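Local coordinates for proline iminopeptidase-related protein (Thermus thermophilus, PDB 2YYS) that probably acts as a hydrolase of the S33 peptidase family, built on the alpha/beta-hydrolase fold, though its actual function is not established, at residues N38-R43 and E182-G187; Q47-G52 and E267-A272; D59-G64 and V78-E83; F131-A136 and Y233-E238; A145-P148 and E152-K155. All coordinates share one frame; numbering follows the deposited sequence.

Interaction 1: residues N38-R43 and E182-G187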
# COMPACT_ATOMS: atom_id res chain seq x y z
N ASN A 38 6.27 -0.53 6.42
CA ASN A 38 6.64 0.85 6.73
C ASN A 38 6.79 1.64 5.45
O ASN A 38 6.78 1.06 4.37
CB ASN A 38 7.93 0.88 7.58
CG ASN A 38 9.16 0.42 6.80
OD1 ASN A 38 9.58 1.07 5.85
ND2 ASN A 38 9.76 -0.68 7.25
N ALA A 39 6.99 2.95 5.57
CA ALA A 39 6.98 3.87 4.44
C ALA A 39 8.37 4.27 3.94
O ALA A 39 8.48 5.18 3.13
CB ALA A 39 6.19 5.13 4.81
N TYR A 40 9.42 3.61 4.38
CA TYR A 40 10.78 4.04 4.03
C TYR A 40 11.08 3.87 2.53
O TYR A 40 11.45 4.82 1.84
CB TYR A 40 11.83 3.33 4.88
CG TYR A 40 13.24 3.75 4.52
CD1 TYR A 40 13.82 4.88 5.10
CD2 TYR A 40 13.97 3.05 3.56
CE1 TYR A 40 15.11 5.27 4.76
CE2 TYR A 40 15.26 3.43 3.21
CZ TYR A 40 15.82 4.54 3.81
OH TYR A 40 17.10 4.91 3.45
N VAL A 41 10.93 2.65 2.02
CA VAL A 41 11.24 2.36 0.62
C VAL A 41 10.28 3.12 -0.30
O VAL A 41 10.67 3.66 -1.35
CB VAL A 41 11.18 0.85 0.34
CG1 VAL A 41 11.06 0.54 -1.15
CG2 VAL A 41 12.42 0.19 0.91
N LEU A 42 9.03 3.17 0.13
CA LEU A 42 7.99 3.84 -0.62
C LEU A 42 8.31 5.32 -0.80
O LEU A 42 8.22 5.85 -1.91
CB LEU A 42 6.66 3.63 0.09
CG LEU A 42 5.38 3.92 -0.66
CD1 LEU A 42 5.34 3.25 -2.02
CD2 LEU A 42 4.21 3.46 0.21
N ARG A 43 8.74 5.98 0.27
CA ARG A 43 9.14 7.38 0.14
C ARG A 43 10.31 7.56 -0.83
O ARG A 43 10.30 8.49 -1.65
CB ARG A 43 9.53 7.98 1.49
CG ARG A 43 10.22 9.32 1.34
CD ARG A 43 10.40 10.12 2.61
NE ARG A 43 11.10 11.37 2.31
CZ ARG A 43 11.46 12.28 3.21
NH1 ARG A 43 11.16 12.10 4.48
NH2 ARG A 43 12.10 13.37 2.83
N GLU A 182 16.57 -4.94 -1.22
CA GLU A 182 17.05 -5.44 0.06
C GLU A 182 18.13 -4.53 0.65
O GLU A 182 18.14 -4.27 1.84
CB GLU A 182 17.54 -6.88 -0.08
CG GLU A 182 16.40 -7.87 -0.23
CD GLU A 182 16.88 -9.32 -0.30
OE1 GLU A 182 18.02 -9.60 0.13
OE2 GLU A 182 16.09 -10.17 -0.78
N TRP A 183 19.00 -4.00 -0.21
CA TRP A 183 20.05 -3.11 0.24
C TRP A 183 19.46 -1.81 0.79
O TRP A 183 19.89 -1.32 1.81
CB TRP A 183 21.04 -2.82 -0.90
CG TRP A 183 22.30 -2.21 -0.40
CD1 TRP A 183 22.59 -0.88 -0.30
CD2 TRP A 183 23.45 -2.91 0.09
NE1 TRP A 183 23.86 -0.70 0.21
CE2 TRP A 183 24.41 -1.94 0.47
CE3 TRP A 183 23.77 -4.27 0.26
CZ2 TRP A 183 25.66 -2.27 1.00
CZ3 TRP A 183 25.02 -4.60 0.79
CH2 TRP A 183 25.95 -3.61 1.15
N LEU A 184 18.45 -1.29 0.11
CA LEU A 184 17.78 -0.07 0.53
C LEU A 184 17.02 -0.30 1.84
O LEU A 184 17.15 0.49 2.77
CB LEU A 184 16.84 0.40 -0.59
CG LEU A 184 16.09 1.71 -0.42
CD1 LEU A 184 17.03 2.90 -0.21
CD2 LEU A 184 15.20 1.94 -1.64
N ALA A 185 16.27 -1.39 1.91
CA ALA A 185 15.44 -1.70 3.08
C ALA A 185 16.29 -1.95 4.34
O ALA A 185 16.01 -1.39 5.40
CB ALA A 185 14.57 -2.92 2.80
N GLU A 186 17.30 -2.80 4.20
CA GLU A 186 18.20 -3.12 5.30
C GLU A 186 19.02 -1.90 5.73
O GLU A 186 19.32 -1.75 6.91
CB GLU A 186 19.14 -4.26 4.90
CG GLU A 186 18.43 -5.59 4.72
CD GLU A 186 17.82 -6.08 6.01
OE1 GLU A 186 18.47 -5.91 7.05
OE2 GLU A 186 16.69 -6.62 5.98
N GLY A 187 19.38 -1.05 4.77
CA GLY A 187 20.06 0.21 5.04
C GLY A 187 19.32 1.16 5.98
O GLY A 187 19.95 1.99 6.65
O HOH W 1 12.60 -1.18 5.60
O HOH W 2 18.64 2.72 3.13

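Interaction 2: residues Q47-G52 and E267-A272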
# COMPACT_ATOMS: atom_id res chain seq x y z
N GLN A 47 9.14 10.15 -3.79
CA GLN A 47 9.33 11.55 -3.39
C GLN A 47 9.81 12.47 -4.52
O GLN A 47 9.44 13.63 -4.55
CB GLN A 47 10.26 11.68 -2.16
CG GLN A 47 11.74 11.33 -2.45
CD GLN A 47 12.66 11.28 -1.20
OE1 GLN A 47 12.34 11.84 -0.15
NE2 GLN A 47 13.80 10.62 -1.34
N ASP A 48 10.61 11.95 -5.45
CA ASP A 48 11.12 12.75 -6.58
C ASP A 48 10.01 13.31 -7.48
O ASP A 48 10.22 14.31 -8.17
CB ASP A 48 12.06 11.92 -7.46
CG ASP A 48 13.38 11.59 -6.79
OD1 ASP A 48 13.80 12.29 -5.83
OD2 ASP A 48 14.06 10.63 -7.18
N TYR A 49 8.85 12.66 -7.48
CA TYR A 49 7.72 13.08 -8.30
C TYR A 49 6.71 13.95 -7.56
O TYR A 49 5.74 14.40 -8.15
CB TYR A 49 7.04 11.84 -8.88
CG TYR A 49 8.04 10.89 -9.51
CD1 TYR A 49 8.79 11.29 -10.61
CD2 TYR A 49 8.27 9.63 -8.98
CE1 TYR A 49 9.73 10.44 -11.19
CE2 TYR A 49 9.21 8.76 -9.55
CZ TYR A 49 9.93 9.17 -10.66
OH TYR A 49 10.85 8.32 -11.23
N LEU A 50 6.97 14.24 -6.28
CA LEU A 50 5.96 14.81 -5.40
C LEU A 50 6.32 16.19 -4.82
O LEU A 50 5.77 16.61 -3.80
CB LEU A 50 5.67 13.83 -4.26
CG LEU A 50 5.03 12.50 -4.66
CD1 LEU A 50 4.77 11.65 -3.43
CD2 LEU A 50 3.74 12.67 -5.47
N GLU A 51 7.24 16.90 -5.47
CA GLU A 51 7.58 18.24 -5.00
C GLU A 51 6.37 19.14 -5.28
O GLU A 51 5.65 18.95 -6.26
CB GLU A 51 8.86 18.74 -5.67
CG GLU A 51 10.11 18.11 -5.04
CD GLU A 51 11.39 18.36 -5.84
OE1 GLU A 51 11.43 19.34 -6.62
OE2 GLU A 51 12.35 17.57 -5.68
N GLY A 52 6.10 20.09 -4.39
CA GLY A 52 4.87 20.85 -4.52
C GLY A 52 3.60 20.11 -4.08
O GLY A 52 2.48 20.62 -4.27
N GLU A 267 6.56 8.10 -16.07
CA GLU A 267 5.53 8.50 -17.03
C GLU A 267 4.12 8.19 -16.50
O GLU A 267 3.24 9.05 -16.53
CB GLU A 267 5.79 7.81 -18.38
CG GLU A 267 4.65 7.88 -19.39
CD GLU A 267 4.99 7.16 -20.70
OE1 GLU A 267 5.30 5.94 -20.68
OE2 GLU A 267 4.96 7.83 -21.76
N ALA A 268 3.90 6.97 -16.02
CA ALA A 268 2.58 6.56 -15.56
C ALA A 268 2.19 7.30 -14.28
O ALA A 268 1.04 7.69 -14.12
CB ALA A 268 2.52 5.06 -15.34
N PHE A 269 3.14 7.50 -13.38
CA PHE A 269 2.84 8.13 -12.09
C PHE A 269 2.51 9.61 -12.28
O PHE A 269 1.56 10.10 -11.68
CB PHE A 269 4.01 7.94 -11.12
CG PHE A 269 3.67 8.26 -9.69
CD1 PHE A 269 2.56 7.70 -9.07
CD2 PHE A 269 4.48 9.11 -8.95
CE1 PHE A 269 2.27 7.99 -7.75
CE2 PHE A 269 4.18 9.40 -7.63
CZ PHE A 269 3.08 8.83 -7.03
N LYS A 270 3.27 10.29 -13.15
CA LYS A 270 3.02 11.69 -13.46
C LYS A 270 1.65 11.87 -14.11
O LYS A 270 0.96 12.84 -13.83
CB LYS A 270 4.10 12.27 -14.37
CG LYS A 270 5.41 12.63 -13.64
CD LYS A 270 6.45 13.20 -14.60
CE LYS A 270 7.20 14.38 -14.00
NZ LYS A 270 8.33 14.81 -14.90
N GLU A 271 1.26 10.95 -14.97
CA GLU A 271 -0.06 10.97 -15.56
C GLU A 271 -1.13 10.80 -14.46
O GLU A 271 -2.11 11.54 -14.43
CB GLU A 271 -0.18 9.87 -16.63
CG GLU A 271 -1.57 9.65 -17.19
CD GLU A 271 -1.64 8.54 -18.24
OE1 GLU A 271 -1.02 7.46 -18.05
OE2 GLU A 271 -2.32 8.75 -19.27
N ALA A 272 -0.93 9.84 -13.56
CA ALA A 272 -1.87 9.59 -12.46
C ALA A 272 -2.03 10.82 -11.55
O ALA A 272 -3.14 11.18 -11.17
CB ALA A 272 -1.41 8.39 -11.63

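Interaction 3: residues D59-G64 and V78-E83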
# COMPACT_ATOMS: atom_id res chain seq x y z
N ASP A 59 4.25 5.55 9.23
CA ASP A 59 4.19 4.14 9.53
C ASP A 59 2.94 3.92 10.37
O ASP A 59 2.68 4.65 11.32
CB ASP A 59 5.42 3.69 10.30
CG ASP A 59 6.68 3.71 9.48
OD1 ASP A 59 6.64 4.13 8.29
OD2 ASP A 59 7.77 3.32 9.95
N GLN A 60 2.19 2.89 10.02
CA GLN A 60 0.92 2.59 10.63
C GLN A 60 1.12 2.11 12.07
O GLN A 60 2.25 1.86 12.52
CB GLN A 60 0.15 1.57 9.78
CG GLN A 60 -0.42 2.19 8.49
CD GLN A 60 -0.49 1.21 7.31
OE1 GLN A 60 -0.73 0.02 7.51
NE2 GLN A 60 -0.27 1.72 6.10
N ARG A 61 0.01 2.05 12.78
CA ARG A 61 0.02 1.81 14.21
C ARG A 61 0.80 0.54 14.51
O ARG A 61 0.63 -0.48 13.85
CB ARG A 61 -1.41 1.73 14.76
CG ARG A 61 -2.27 0.62 14.16
CD ARG A 61 -3.49 0.30 14.97
NE ARG A 61 -4.23 1.51 15.31
CZ ARG A 61 -5.16 1.62 16.26
NH1 ARG A 61 -5.77 2.78 16.47
NH2 ARG A 61 -5.49 0.56 17.00
N GLY A 62 1.72 0.65 15.47
CA GLY A 62 2.53 -0.47 15.91
C GLY A 62 3.56 -0.98 14.92
O GLY A 62 4.32 -1.88 15.24
N SER A 63 3.61 -0.38 13.74
CA SER A 63 4.39 -0.92 12.64
C SER A 63 5.64 -0.09 12.36
O SER A 63 5.63 1.14 12.51
CB SER A 63 3.54 -0.97 11.36
OG SER A 63 2.25 -1.49 11.62
N GLY A 64 6.70 -0.77 11.93
CA GLY A 64 7.92 -0.11 11.51
C GLY A 64 8.45 0.77 12.63
O GLY A 64 8.68 0.28 13.73
N VAL A 78 -8.64 -3.23 9.93
CA VAL A 78 -8.76 -2.28 8.83
C VAL A 78 -9.40 -0.98 9.30
O VAL A 78 -8.91 0.10 8.98
CB VAL A 78 -9.57 -2.90 7.65
CG1 VAL A 78 -9.91 -1.85 6.60
CG2 VAL A 78 -8.77 -3.99 7.02
N ASP A 79 -10.49 -1.08 10.07
CA ASP A 79 -11.18 0.09 10.60
C ASP A 79 -10.23 1.01 11.37
O ASP A 79 -10.28 2.22 11.22
CB ASP A 79 -12.34 -0.32 11.52
CG ASP A 79 -13.54 -0.91 10.76
OD1 ASP A 79 -13.59 -0.86 9.51
OD2 ASP A 79 -14.50 -1.46 11.35
N ALA A 80 -9.40 0.44 12.22
CA ALA A 80 -8.45 1.22 13.02
C ALA A 80 -7.44 1.94 12.13
O ALA A 80 -7.12 3.10 12.37
CB ALA A 80 -7.74 0.33 14.02
N LEU A 81 -6.95 1.26 11.09
CA LEU A 81 -6.01 1.87 10.15
C LEU A 81 -6.65 3.02 9.38
O LEU A 81 -6.01 4.03 9.10
CB LEU A 81 -5.46 0.82 9.17
CG LEU A 81 -4.65 -0.34 9.74
CD1 LEU A 81 -3.97 -1.17 8.64
CD2 LEU A 81 -3.60 0.12 10.73
N VAL A 82 -7.92 2.85 9.03
CA VAL A 82 -8.67 3.87 8.33
C VAL A 82 -8.87 5.09 9.21
O VAL A 82 -8.59 6.22 8.81
CB VAL A 82 -10.02 3.29 7.88
CG1 VAL A 82 -10.99 4.38 7.44
CG2 VAL A 82 -9.79 2.29 6.75
N GLU A 83 -9.31 4.84 10.44
CA GLU A 83 -9.63 5.91 11.37
C GLU A 83 -8.38 6.68 11.79
O GLU A 83 -8.40 7.91 11.90
CB GLU A 83 -10.39 5.32 12.57
CG GLU A 83 -11.83 4.96 12.21
CD GLU A 83 -12.42 3.79 12.99
OE1 GLU A 83 -13.37 3.14 12.47
OE2 GLU A 83 -11.94 3.50 14.11

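Interaction 4: residues F131-A136 and Y233-E238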
# COMPACT_ATOMS: atom_id res chain seq x y z
N PHE A 131 -7.26 -11.53 -0.70
CA PHE A 131 -6.26 -12.35 -0.04
C PHE A 131 -6.39 -13.84 -0.34
O PHE A 131 -5.37 -14.50 -0.49
CB PHE A 131 -6.21 -12.06 1.46
CG PHE A 131 -5.44 -10.82 1.79
CD1 PHE A 131 -4.08 -10.90 2.10
CD2 PHE A 131 -6.04 -9.58 1.73
CE1 PHE A 131 -3.35 -9.75 2.37
CE2 PHE A 131 -5.31 -8.42 2.00
CZ PHE A 131 -3.96 -8.52 2.32
N PRO A 132 -7.60 -14.40 -0.41
CA PRO A 132 -7.73 -15.77 -0.93
C PRO A 132 -7.05 -15.96 -2.28
O PRO A 132 -6.45 -16.99 -2.49
CB PRO A 132 -9.24 -15.98 -1.02
CG PRO A 132 -9.78 -15.14 0.10
CD PRO A 132 -8.89 -13.88 0.06
N TRP A 133 -7.17 -14.99 -3.18
CA TRP A 133 -6.49 -15.05 -4.48
C TRP A 133 -4.96 -15.08 -4.30
O TRP A 133 -4.27 -15.89 -4.91
CB TRP A 133 -6.90 -13.86 -5.36
CG TRP A 133 -6.20 -13.83 -6.68
CD1 TRP A 133 -6.53 -14.54 -7.81
CD2 TRP A 133 -5.03 -13.06 -7.02
NE1 TRP A 133 -5.64 -14.26 -8.82
CE2 TRP A 133 -4.71 -13.36 -8.37
CE3 TRP A 133 -4.23 -12.14 -6.32
CZ2 TRP A 133 -3.63 -12.77 -9.02
CZ3 TRP A 133 -3.15 -11.56 -6.97
CH2 TRP A 133 -2.86 -11.88 -8.32
N LEU A 134 -4.45 -14.20 -3.45
CA LEU A 134 -3.01 -14.16 -3.17
C LEU A 134 -2.51 -15.47 -2.59
O LEU A 134 -1.41 -15.92 -2.92
CB LEU A 134 -2.67 -12.99 -2.24
CG LEU A 134 -1.20 -12.75 -1.87
CD1 LEU A 134 -0.31 -12.69 -3.11
CD2 LEU A 134 -1.06 -11.47 -1.06
N ALA A 135 -3.32 -16.08 -1.73
CA ALA A 135 -2.96 -17.35 -1.10
C ALA A 135 -2.90 -18.47 -2.15
O ALA A 135 -2.02 -19.31 -2.12
CB ALA A 135 -3.94 -17.70 0.01
N ALA A 136 -3.85 -18.47 -3.07
CA ALA A 136 -3.82 -19.38 -4.21
C ALA A 136 -2.53 -19.18 -5.02
O ALA A 136 -1.92 -20.16 -5.43
CB ALA A 136 -5.04 -19.17 -5.10
N TYR A 233 -1.00 -8.52 -9.97
CA TYR A 233 -1.44 -8.68 -11.36
C TYR A 233 -1.52 -10.16 -11.72
O TYR A 233 -0.63 -10.93 -11.34
CB TYR A 233 -0.47 -7.95 -12.33
CG TYR A 233 -1.05 -7.79 -13.71
CD1 TYR A 233 -1.98 -6.79 -13.98
CD2 TYR A 233 -0.75 -8.69 -14.73
CE1 TYR A 233 -2.57 -6.68 -15.23
CE2 TYR A 233 -1.33 -8.56 -16.00
CZ TYR A 233 -2.24 -7.56 -16.23
OH TYR A 233 -2.85 -7.42 -17.45
N PRO A 234 -2.54 -10.60 -12.47
CA PRO A 234 -3.57 -9.76 -13.12
C PRO A 234 -4.83 -9.41 -12.31
O PRO A 234 -5.72 -8.82 -12.92
CB PRO A 234 -3.99 -10.62 -14.32
CG PRO A 234 -3.80 -12.04 -13.86
CD PRO A 234 -2.70 -12.02 -12.83
N TYR A 235 -4.91 -9.72 -11.02
CA TYR A 235 -6.13 -9.39 -10.28
C TYR A 235 -6.43 -7.88 -10.27
O TYR A 235 -7.59 -7.49 -10.16
CB TYR A 235 -6.10 -9.94 -8.85
CG TYR A 235 -7.49 -10.11 -8.32
CD1 TYR A 235 -8.22 -11.25 -8.60
CD2 TYR A 235 -8.10 -9.10 -7.58
CE1 TYR A 235 -9.53 -11.40 -8.14
CE2 TYR A 235 -9.38 -9.23 -7.13
CZ TYR A 235 -10.10 -10.38 -7.40
OH TYR A 235 -11.39 -10.48 -6.93
N ALA A 236 -5.40 -7.05 -10.39
CA ALA A 236 -5.56 -5.61 -10.41
C ALA A 236 -6.46 -5.14 -11.56
O ALA A 236 -7.03 -4.07 -11.49
CB ALA A 236 -4.20 -4.90 -10.48
N GLU A 237 -6.59 -5.95 -12.62
CA GLU A 237 -7.55 -5.67 -13.69
C GLU A 237 -8.99 -5.65 -13.16
O GLU A 237 -9.78 -4.81 -13.58
CB GLU A 237 -7.48 -6.71 -14.82
CG GLU A 237 -6.15 -6.81 -15.55
CD GLU A 237 -5.99 -5.78 -16.65
OE1 GLU A 237 -6.83 -4.85 -16.74
OE2 GLU A 237 -5.01 -5.90 -17.42
N GLU A 238 -9.32 -6.61 -12.30
CA GLU A 238 -10.63 -6.66 -11.62
C GLU A 238 -10.86 -5.40 -10.79
O GLU A 238 -11.94 -4.82 -10.83
CB GLU A 238 -10.78 -7.90 -10.72
CG GLU A 238 -10.96 -9.24 -11.43
CD GLU A 238 -12.24 -9.31 -12.26
OE1 GLU A 238 -13.19 -8.54 -11.98
OE2 GLU A 238 -12.29 -10.12 -13.19

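Interaction 5: residues A145-P148 and E152-K155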
# COMPACT_ATOMS: atom_id res chain seq x y z
N ALA A 145 -1.57 -27.35 -6.30
CA ALA A 145 -2.91 -27.02 -6.75
C ALA A 145 -3.60 -26.32 -5.59
O ALA A 145 -3.66 -26.88 -4.49
CB ALA A 145 -3.67 -28.29 -7.12
N PRO A 146 -4.08 -25.10 -5.81
CA PRO A 146 -4.81 -24.36 -4.77
C PRO A 146 -6.04 -25.11 -4.21
O PRO A 146 -6.84 -25.68 -4.95
CB PRO A 146 -5.24 -23.07 -5.48
CG PRO A 146 -4.28 -22.92 -6.62
CD PRO A 146 -3.93 -24.30 -7.05
N LEU A 147 -6.15 -25.12 -2.89
CA LEU A 147 -7.32 -25.64 -2.20
C LEU A 147 -8.39 -24.54 -2.08
O LEU A 147 -8.08 -23.36 -2.27
CB LEU A 147 -6.91 -26.16 -0.83
CG LEU A 147 -5.87 -27.29 -0.87
CD1 LEU A 147 -5.11 -27.39 0.45
CD2 LEU A 147 -6.52 -28.62 -1.23
N PRO A 148 -9.64 -24.93 -1.80
CA PRO A 148 -10.70 -23.93 -1.56
C PRO A 148 -10.44 -23.04 -0.33
O PRO A 148 -10.86 -21.89 -0.33
CB PRO A 148 -11.96 -24.79 -1.36
CG PRO A 148 -11.63 -26.14 -1.94
CD PRO A 148 -10.15 -26.31 -1.74
N GLU A 152 -5.42 -22.62 4.51
CA GLU A 152 -4.78 -23.90 4.20
C GLU A 152 -3.80 -23.77 3.01
O GLU A 152 -2.77 -24.43 2.98
CB GLU A 152 -5.84 -24.99 3.89
CG GLU A 152 -5.71 -26.28 4.70
CD GLU A 152 -6.39 -27.48 4.03
OE1 GLU A 152 -7.49 -27.31 3.44
OE2 GLU A 152 -5.81 -28.60 4.10
N ASN A 153 -4.13 -22.94 2.03
CA ASN A 153 -3.21 -22.70 0.92
C ASN A 153 -1.93 -22.09 1.43
O ASN A 153 -0.85 -22.51 1.05
CB ASN A 153 -3.84 -21.79 -0.13
CG ASN A 153 -4.72 -22.55 -1.08
OD1 ASN A 153 -5.71 -22.02 -1.58
ND2 ASN A 153 -4.37 -23.80 -1.33
N LEU A 154 -2.06 -21.11 2.32
CA LEU A 154 -0.91 -20.45 2.92
C LEU A 154 -0.06 -21.44 3.72
O LEU A 154 1.15 -21.51 3.54
CB LEU A 154 -1.40 -19.33 3.82
CG LEU A 154 -0.33 -18.41 4.43
CD1 LEU A 154 0.39 -17.59 3.36
CD2 LEU A 154 -1.00 -17.51 5.45
N LYS A 155 -0.72 -22.21 4.59
CA LYS A 155 -0.04 -23.18 5.44
C LYS A 155 0.70 -24.23 4.61
O LYS A 155 1.84 -24.56 4.91
CB LYS A 155 -1.06 -23.85 6.40
CG LYS A 155 -0.50 -25.03 7.22
CD LYS A 155 -1.43 -25.45 8.38
CE LYS A 155 -2.69 -26.18 7.89
NZ LYS A 155 -2.41 -27.48 7.20

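Interaction 1: residues N38-R43 and E182-G187
Tyr40 and Val41, at the start of helix 40-46 in the alpha/beta-hydrolase core, pack against Leu184 and Ala185 of helix 175-187, which belongs to the helical insertion between strands 119-125 and 221-226, where this fold commonly carries a cap. The Tyr40 ring runs out toward the insertion because CG lies anti to the backbone N (chi1 180°). Its CE2 comes 3.9 Å from Leu184 CD1 and 3.5 Å from Leu184 O, which it meets obliquely. Beyond the ring a water joins the two segments: it lies 2.7 Å from Tyr40 OH and gives a hydrogen bond of 2.7 Å to Leu184 O. The other branch of Leu184, CD2, meets Val41 CG2 at 4.2 Å, and Ala185 CB lies at the same distance from that methyl, a looser apolar fit. An Asx turn fixes the start of the core helix, with Tyr40 N donating to Asn38 OD1 (2.9 Å) in the carbonyl plane, and Ala39 takes the N-cap position. Ala39 N is tied to Asp59 in the loop after strand 54-58. Further along, Arg43 forms salt bridges with Glu3 and Glu18, linking helix 40-46 to strands 3-9 and 14-20.

Interaction 2: residues Q47-G52 and E267-A272
Phe269 presents a ring edge to Tyr49: Tyr49 CB lies in the plane of the phenyl ring, 3.7 Å from Phe269 CD2. The tyrosine ring itself meets that edge obliquely, with Tyr49 CD2 3.8 Å from Phe269 CD2. Leu50 also approaches the phenyl ring obliquely, its CD2 standing 3.9 Å from Phe269 CE2 and 4.2 Å from CZ, and the two side chains run at about a right angle. Outside the two segments, the ring of Phe265, one turn earlier in the helix, meets that of Phe269 with the planes about 20° apart.

Phe269 reaches the loop because its CG is anti to the backbone N (chi1 -166°), which carries the ring away from helix 262-274 toward residues 47-52. This loop joins helix 40-46 to strand 54-58. Leu50 also rests on Val55 and Tyr57 of that strand, while Phe269 touches Leu224 and Ile123 of two other strands. The contact therefore seats the helix and the loop together on the central sheet.

Replacing Phe269 by an alanine would probably open a gap beside Tyr49 CB and Leu50 CD2 and leave the loop less firmly held against the helix.

All the close approaches across the interface join carbon to carbon, and the two segments together bury 180 Å². With two of the three touching residues buried, the association probably rests on shape and exclusion of water rather than on directed polar bonds.

Interaction 3: residues D59-G64 and V78-E83
Gln60 and Arg61 occupy the first two positions of a type II beta turn, closed by Ser63 N on Gln60 O at 2.9 Å with Gly62 at positive phi (70°), and both face the first turns of helix 78-91. In this alpha/beta-hydrolase fold the turn follows strand 54-58, on the way to that helix. Arg61 CG lies between the backbone N and the carbonyl carbon, and a further bend at chi3 (49°) lays the guanidinium over Ala80. Ala80 CB stands 3.6 Å above the guanidinium plane, over its centre, and is 3.7 Å from Arg61 CZ. The group's charge is met by Asp84, which pairs with NE, and by Glu12, which pairs with NH2; these bonds would hold the flat group in place over the methyl. Leu81 fits between the two turn residues: its CD2 is 3.7 Å from Arg61 CG, and its CD1 is 3.6 Å from Gln60 OE1. Gln60 NE2 is bonded to His32 O, which fixes the amide. Leu81 also touches Val108 of helix 105-115 and Phe200 of helix 195-202. Inside the turn, Ser63 OG donates to Arg61 O at 2.9 Å, coming from above the carbonyl plane, 51° out of it.

Interaction 4: residues F131-A136 and Y233-E238
Trp133 and Tyr235 both hold CG anti to the backbone N (chi1 178° in Trp133), which extends each side chain from its own backbone until the two slide past each other in opposite directions. The result is a CH-pi contact: Tyr235 CB sits 3.5 Å from the centroid of the six-membered ring of Trp133, only 3° off the ring normal and so squarely over the face. The tyrosine ring then reaches the five-membered ring, with centroids 4.8 Å apart and planes at 40°, an oblique aromatic pair. Its CD1 stands 3.8 Å from Trp133 CD1. At the rim of the indole, Pro234 CD lies 4.0 Å from Trp133 CZ2, and Tyr233 O lies in the ring plane, 3.9 Å from Trp133 CH2. A cis peptide links Tyr233 to Pro234.

Polar bonds anchor this pair: Tyr235 OH is bonded to Thr211 OG1 and to Asn130 ND2, and Asn130 OD1 accepts from the backbone N of Trp133, so one asparagine links the tyrosine hydroxyl to the helix start. Arg137 adds a cation-pi contact to the indole. Within the second segment, Tyr233 OH donates to the anti lone pair of Glu237 OE2 at 2.6 Å.

Helix 131-141 opens the insertion that follows strand 119-125, and residues 233-238 follow strand 221-226. This surface contact thus joins the start of the helical insertion to the segment after strand 221-226, consistent with the cap insertion that alpha/beta hydrolases commonly carry at this point of the fold.

Interaction 5: residues A145-P148 and E152-K155
Leu147 lies across Asn153 and Glu152, crossing both side chains obliquely, where the loop after helix 131-141 folds back on helix 150-160. Both elements belong to the helical insertion between strands 119-125 and 221-226, probably the cap of this alpha/beta-hydrolase fold. The tight approach is reflected in the CA atoms of Leu147 and Asn153, which are 5.9 Å apart. Asn153 CG sits anti to the carbonyl carbon (chi1 -83°), and this swings the amide off the helix to the backbone of Leu147: the amide carbon CG of Asn153 is 3.5 Å from Leu147 N and 3.7 Å from Leu147 O. The amide therefore fronts both polar atoms of that residue at once, a placement suited to a polar side chain at a buried position. Pro146 flanks it, and both Pro146 and Asn153 also touch helix 131-141, at Ala136 and at Ala135 and Ala139 respectively. An alanine in place of Asn153 would remove the amide and would probably leave the N and O of Leu147 without their polar neighbour, with the loop less tied to the helix.

The rest of the contact lies at the surface. Leu147 turns one branch toward Glu152, whose chain is extended beyond CG. Leu147 CD1 lies over one face of the carboxylate, nearly equidistant from its three atoms, 3.8 Å from Glu152 CD, 3.8 Å from OE1 and 3.9 Å from OE2.

Overall arrangement
Interactions 1 and 4 each join the helical insertion between strands 119-125 and 221-226 to the core, and their centres lie 25 Å apart. Interaction 5 is internal to that insertion and touches interaction 4, where Ala136 O meets Pro146 CG at 3.8 Å; those centres are 14 Å apart. Interactions 2 and 3 stay within the core, their nearest atoms about 13 Å apart. Interaction 1 meets interaction 3 directly, through a probable hydrogen bond of 3.0 Å from Ala39 N to Asp59 OD1, and adjoins interaction 2 in sequence. Interactions 2 and 5 lie on opposite sides of the chain's centre, 39 Å apart between centres.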